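Metallo-beta-lactamase (Bradyrhizobium japonicum, PDB 2GMN) probably hydrolyses the amide bond of beta-lactam antibiotics as a zinc-dependent metallo-beta-lactamase of subclass B3. Local coordinates at residues Ala103-Lys108 and Ala135-Asp140; Asp174-Phe179 and Lys214-Leu219. One frame throughout, in Å; residues are numbered along the deposited sequence.

Contact 1 (Ala103-Lys108 and Ala135-Asp140); sequences AGERDK and AVKEGD. With ZN (zinc ion), chain E.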
# COMPACT_ATOMS: atom_id res chain seq x y z
N ALA A 103 -0.45 2.30 11.37
CA ALA A 103 -1.25 1.35 10.63
C ALA A 103 -2.69 1.37 11.10
O ALA A 103 -2.99 1.78 12.22
CB ALA A 103 -0.69 -0.05 10.78
N GLY A 104 -3.58 0.90 10.22
CA GLY A 104 -4.99 0.75 10.56
C GLY A 104 -5.19 -0.14 11.77
O GLY A 104 -4.58 -1.22 11.88
N GLU A 105 -6.03 0.32 12.69
CA GLU A 105 -6.20 -0.35 13.98
C GLU A 105 -6.54 -1.84 13.88
O GLU A 105 -6.03 -2.63 14.67
CB GLU A 105 -7.19 0.40 14.88
CG GLU A 105 -8.62 0.47 14.37
CD GLU A 105 -9.55 1.23 15.31
OE1 GLU A 105 -9.07 1.85 16.29
OE2 GLU A 105 -10.77 1.21 15.06
N ARG A 106 -7.35 -2.24 12.90
CA ARG A 106 -7.76 -3.65 12.81
C ARG A 106 -6.66 -4.56 12.24
O ARG A 106 -6.75 -5.78 12.33
CB ARG A 106 -9.09 -3.81 12.05
CG ARG A 106 -10.30 -3.28 12.82
CD ARG A 106 -11.59 -3.49 12.03
NE ARG A 106 -12.76 -2.93 12.71
CZ ARG A 106 -14.00 -2.96 12.22
NH1 ARG A 106 -14.99 -2.42 12.92
NH2 ARG A 106 -14.25 -3.54 11.05
N ASP A 107 -5.62 -3.95 11.68
CA ASP A 107 -4.45 -4.72 11.25
C ASP A 107 -3.39 -4.84 12.34
O ASP A 107 -2.42 -5.60 12.18
CB ASP A 107 -3.83 -4.11 9.98
CG ASP A 107 -4.40 -4.71 8.69
OD1 ASP A 107 -5.31 -5.57 8.74
OD2 ASP A 107 -3.94 -4.30 7.60
N LYS A 108 -3.58 -4.14 13.46
CA LYS A 108 -2.62 -4.23 14.56
C LYS A 108 -2.34 -5.67 15.01
O LYS A 108 -1.18 -6.05 15.13
CB LYS A 108 -3.02 -3.32 15.73
CG LYS A 108 -2.04 -3.32 16.91
CD LYS A 108 -2.35 -2.19 17.89
CE LYS A 108 -1.52 -2.28 19.16
NZ LYS A 108 -1.85 -1.19 20.12
N ALA A 135 -2.15 3.41 16.00
CA ALA A 135 -3.21 2.70 15.32
C ALA A 135 -4.20 3.74 14.83
O ALA A 135 -4.70 4.55 15.62
CB ALA A 135 -3.88 1.71 16.26
N VAL A 136 -4.46 3.76 13.53
CA VAL A 136 -5.29 4.83 12.96
C VAL A 136 -6.70 4.40 12.63
O VAL A 136 -6.97 3.22 12.37
CB VAL A 136 -4.63 5.53 11.73
CG1 VAL A 136 -3.37 6.26 12.15
CG2 VAL A 136 -4.37 4.56 10.57
N LYS A 137 -7.60 5.38 12.63
CA LYS A 137 -8.97 5.20 12.19
C LYS A 137 -9.30 6.18 11.06
O LYS A 137 -8.50 7.07 10.76
CB LYS A 137 -9.95 5.40 13.36
CG LYS A 137 -9.72 6.64 14.21
CD LYS A 137 -9.07 6.28 15.55
CE LYS A 137 -8.40 7.48 16.21
NZ LYS A 137 -9.26 8.69 16.27
N GLU A 138 -10.46 6.01 10.45
CA GLU A 138 -10.92 6.89 9.38
C GLU A 138 -10.76 8.37 9.75
O GLU A 138 -11.22 8.81 10.81
CB GLU A 138 -12.39 6.59 9.05
CG GLU A 138 -13.08 7.63 8.17
CD GLU A 138 -12.64 7.58 6.73
OE1 GLU A 138 -12.15 6.53 6.25
OE2 GLU A 138 -12.82 8.60 6.03
N GLY A 139 -10.09 9.11 8.87
CA GLY A 139 -9.97 10.56 9.02
C GLY A 139 -8.80 11.04 9.86
O GLY A 139 -8.57 12.25 9.94
N ASP A 140 -8.07 10.12 10.49
CA ASP A 140 -6.89 10.50 11.26
C ASP A 140 -5.86 11.14 10.35
O ASP A 140 -5.65 10.70 9.21
CB ASP A 140 -6.28 9.29 11.96
CG ASP A 140 -7.04 8.86 13.19
OD1 ASP A 140 -8.06 9.51 13.56
OD2 ASP A 140 -6.62 7.85 13.79
ZN ZN E . -12.54 8.26 4.01
O HOH W 1 -13.67 9.79 3.24
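The carbonyl of Val136 receives Glu105 N in its own plane, on a lone pair, at 3.1 Å between Glu105 N and Val136 O. At the Ala103 carbonyl the donor is tilted instead: Val136 N, 2.8 Å from Ala103 O, stands 33° out of the carbonyl plane, and the CA-H of Ala135 closes on the same oxygen. A third flat group, the Asp140 carboxylate, is gripped from two directions, with Lys137 N above its plane, 2.9 Å from OD2, while Lys137 NZ forms a salt bridge to the syn lone pair of OD1. These two bonds brace a type II turn from Lys137 to Asp140, in which Gly139 takes the positive phi of 87°.

Side-chain contact is slight. Its apolar part is Glu105 CB, 3.8 Å from Ala135 CB. The rest sets carbon against backbone carbonyl oxygens: with CG lodged between the backbone N and the carbonyl carbon (chi1 64°), Glu105 brings that methylene near Val136 O, and the Val136 CG2 methyl rests 3.5 Å from Ala103 O.

In the turn, Glu138 bends at chi2 and binds a zinc ion through OE2 at 2.1 Å. His152, Lys209 and a water complete the site, and Glu138 OE1 accepts a hydrogen bond from Ala153 N.

Parallel pairing of strands 100-104 and 134-136, joined through helix 108-113, is a beta-alpha-beta unit at one edge of the larger sheet of the metallo-beta-lactamase fold.

Contact 2 (Asp174-Phe179 and Lys214-Leu219); sequences DREVLF and KIDVLL
Backbone hydrogen bonds knit Glu176-Leu178 to Val217-Leu219 in parallel register, Phe179 pairing with Leu219 by position alone. The ladder runs from Val217 N to Glu176 O, from Leu178 N to Val217 O, and from Leu219 N to Leu178 O, the last at 2.9 Å.

Polar side-chain bonds gather on Asp216, just ahead of strand 217-219. Its OD2 offers the anti lone pair to Glu176 N at 2.8 Å in an almost straight bond (177°). OD1 forms a salt bridge with Arg175 NH1 at 2.9 Å; it lies near the guanidinium plane, at its edge, but is itself met from above the carboxylate, the two planes being 88° apart. Both oxygens are thus held, which fixes the carboxylate's rotation.

Apolar contacts form two layers. On one face Val177 and Val217 stand side by side, and Leu219 CD1 lies 3.6 Å from both Val177 CG1 and Phe179 CE1; Ile27 of strand 27-29 packs against this layer. On the other, Ile215 CD1 reaches Leu178 CB at 3.7 Å, and Leu249 of helix 248-270 covers Leu178, Ile215 and Leu218.

The parallel pair and its crossover helix 199-212 form a beta-alpha-beta unit; sheet on one face and helix on the other is the layering of the metallo-beta-lactamase alpha-beta/beta-alpha sandwich.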
# COMPACT_ATOMS: atom_id res chain seq x y z
N ASP A 174 -2.80 22.11 -6.92
CA ASP A 174 -2.91 20.95 -6.05
C ASP A 174 -3.44 19.74 -6.82
O ASP A 174 -4.34 19.85 -7.67
CB ASP A 174 -3.86 21.25 -4.89
CG ASP A 174 -3.30 22.28 -3.92
OD1 ASP A 174 -2.12 22.68 -4.05
OD2 ASP A 174 -4.05 22.69 -3.01
N ARG A 175 -2.88 18.58 -6.50
CA ARG A 175 -3.41 17.30 -6.96
C ARG A 175 -3.52 16.34 -5.78
O ARG A 175 -2.63 16.30 -4.92
CB ARG A 175 -2.53 16.70 -8.06
CG ARG A 175 -2.51 17.52 -9.36
CD ARG A 175 -3.79 17.30 -10.14
NE ARG A 175 -3.76 18.00 -11.43
CZ ARG A 175 -4.71 17.87 -12.35
NH1 ARG A 175 -5.76 17.09 -12.12
NH2 ARG A 175 -4.63 18.55 -13.51
N GLU A 176 -4.61 15.59 -5.73
CA GLU A 176 -4.87 14.63 -4.65
C GLU A 176 -4.37 13.26 -5.03
O GLU A 176 -4.72 12.73 -6.08
CB GLU A 176 -6.36 14.57 -4.32
CG GLU A 176 -6.89 15.79 -3.57
CD GLU A 176 -6.16 16.02 -2.24
OE1 GLU A 176 -6.27 15.19 -1.31
OE2 GLU A 176 -5.49 17.05 -2.12
N VAL A 177 -3.55 12.68 -4.15
CA VAL A 177 -2.97 11.35 -4.32
C VAL A 177 -3.62 10.37 -3.35
O VAL A 177 -3.86 10.73 -2.20
CB VAL A 177 -1.45 11.39 -4.03
CG1 VAL A 177 -0.83 10.02 -4.19
CG2 VAL A 177 -0.76 12.38 -4.94
N LEU A 178 -3.91 9.16 -3.82
CA LEU A 178 -4.35 8.12 -2.90
C LEU A 178 -3.44 6.92 -3.03
O LEU A 178 -3.34 6.33 -4.10
CB LEU A 178 -5.79 7.66 -3.18
CG LEU A 178 -6.33 6.72 -2.09
CD1 LEU A 178 -6.68 7.48 -0.81
CD2 LEU A 178 -7.50 5.94 -2.64
N PHE A 179 -2.78 6.55 -1.93
CA PHE A 179 -2.13 5.26 -1.83
C PHE A 179 -3.24 4.28 -1.46
O PHE A 179 -3.57 4.11 -0.28
CB PHE A 179 -1.04 5.27 -0.75
CG PHE A 179 0.06 6.27 -1.00
CD1 PHE A 179 1.21 5.89 -1.67
CD2 PHE A 179 -0.05 7.59 -0.55
CE1 PHE A 179 2.25 6.80 -1.88
CE2 PHE A 179 0.98 8.51 -0.75
CZ PHE A 179 2.13 8.11 -1.42
N LYS A 214 -12.43 11.71 -4.72
CA LYS A 214 -11.97 12.59 -5.79
C LYS A 214 -10.45 12.57 -5.79
O LYS A 214 -9.81 13.31 -5.04
CB LYS A 214 -12.51 14.01 -5.57
CG LYS A 214 -14.04 14.10 -5.50
CD LYS A 214 -14.68 13.93 -6.87
CE LYS A 214 -16.20 14.07 -6.79
NZ LYS A 214 -16.84 14.01 -8.13
N ILE A 215 -9.89 11.70 -6.63
CA ILE A 215 -8.46 11.40 -6.60
C ILE A 215 -7.83 11.62 -7.97
O ILE A 215 -8.28 11.02 -8.96
CB ILE A 215 -8.20 9.94 -6.11
CG1 ILE A 215 -8.64 9.75 -4.64
CG2 ILE A 215 -6.74 9.51 -6.30
CD1 ILE A 215 -7.94 10.67 -3.63
N ASP A 216 -6.81 12.46 -8.01
CA ASP A 216 -6.07 12.76 -9.24
C ASP A 216 -5.03 11.70 -9.60
O ASP A 216 -4.85 11.37 -10.78
CB ASP A 216 -5.38 14.12 -9.13
CG ASP A 216 -6.36 15.27 -8.98
OD1 ASP A 216 -6.99 15.63 -9.98
OD2 ASP A 216 -6.47 15.83 -7.86
N VAL A 217 -4.33 11.18 -8.59
CA VAL A 217 -3.23 10.26 -8.80
C VAL A 217 -3.48 9.01 -7.98
O VAL A 217 -3.45 9.06 -6.74
CB VAL A 217 -1.87 10.88 -8.36
CG1 VAL A 217 -0.73 9.87 -8.52
CG2 VAL A 217 -1.57 12.17 -9.14
N LEU A 218 -3.75 7.90 -8.67
CA LEU A 218 -3.94 6.61 -8.01
C LEU A 218 -2.61 5.91 -7.88
O LEU A 218 -1.91 5.67 -8.87
CB LEU A 218 -4.88 5.71 -8.81
CG LEU A 218 -5.10 4.28 -8.25
CD1 LEU A 218 -5.78 4.34 -6.87
CD2 LEU A 218 -5.90 3.43 -9.25
N LEU A 219 -2.27 5.56 -6.63
CA LEU A 219 -1.14 4.70 -6.34
C LEU A 219 -1.64 3.47 -5.58
O LEU A 219 -2.80 3.40 -5.19
CB LEU A 219 -0.06 5.46 -5.55
CG LEU A 219 0.51 6.72 -6.25
CD1 LEU A 219 1.48 7.45 -5.35
CD2 LEU A 219 1.18 6.37 -7.57
O HOH W 2 -7.35 18.27 -7.40

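How the contacts relate
Contacts 1 and 2 each pair parallel strands at the margin of a different sheet, their centres 20 Å apart and their nearest atoms about 9 Å apart. Leaving contact 1, the chain enters strand 141-144, at the other edge of the sheet that strand 217-219 of contact 2 closes. The zinc ion bound by Glu138 of contact 1 lies 7.6 Å from Leu178 CD1 of contact 2 and takes Lys209 from the latter's crossover helix. Links to the other two zinc sites are indirect: Asp107 hydrogen-bonds Ala82 N, between the ligands His81 and His83, and Ser158 OG, next to the ligand His157, whereas strand 217-219 runs on to the ligand His222.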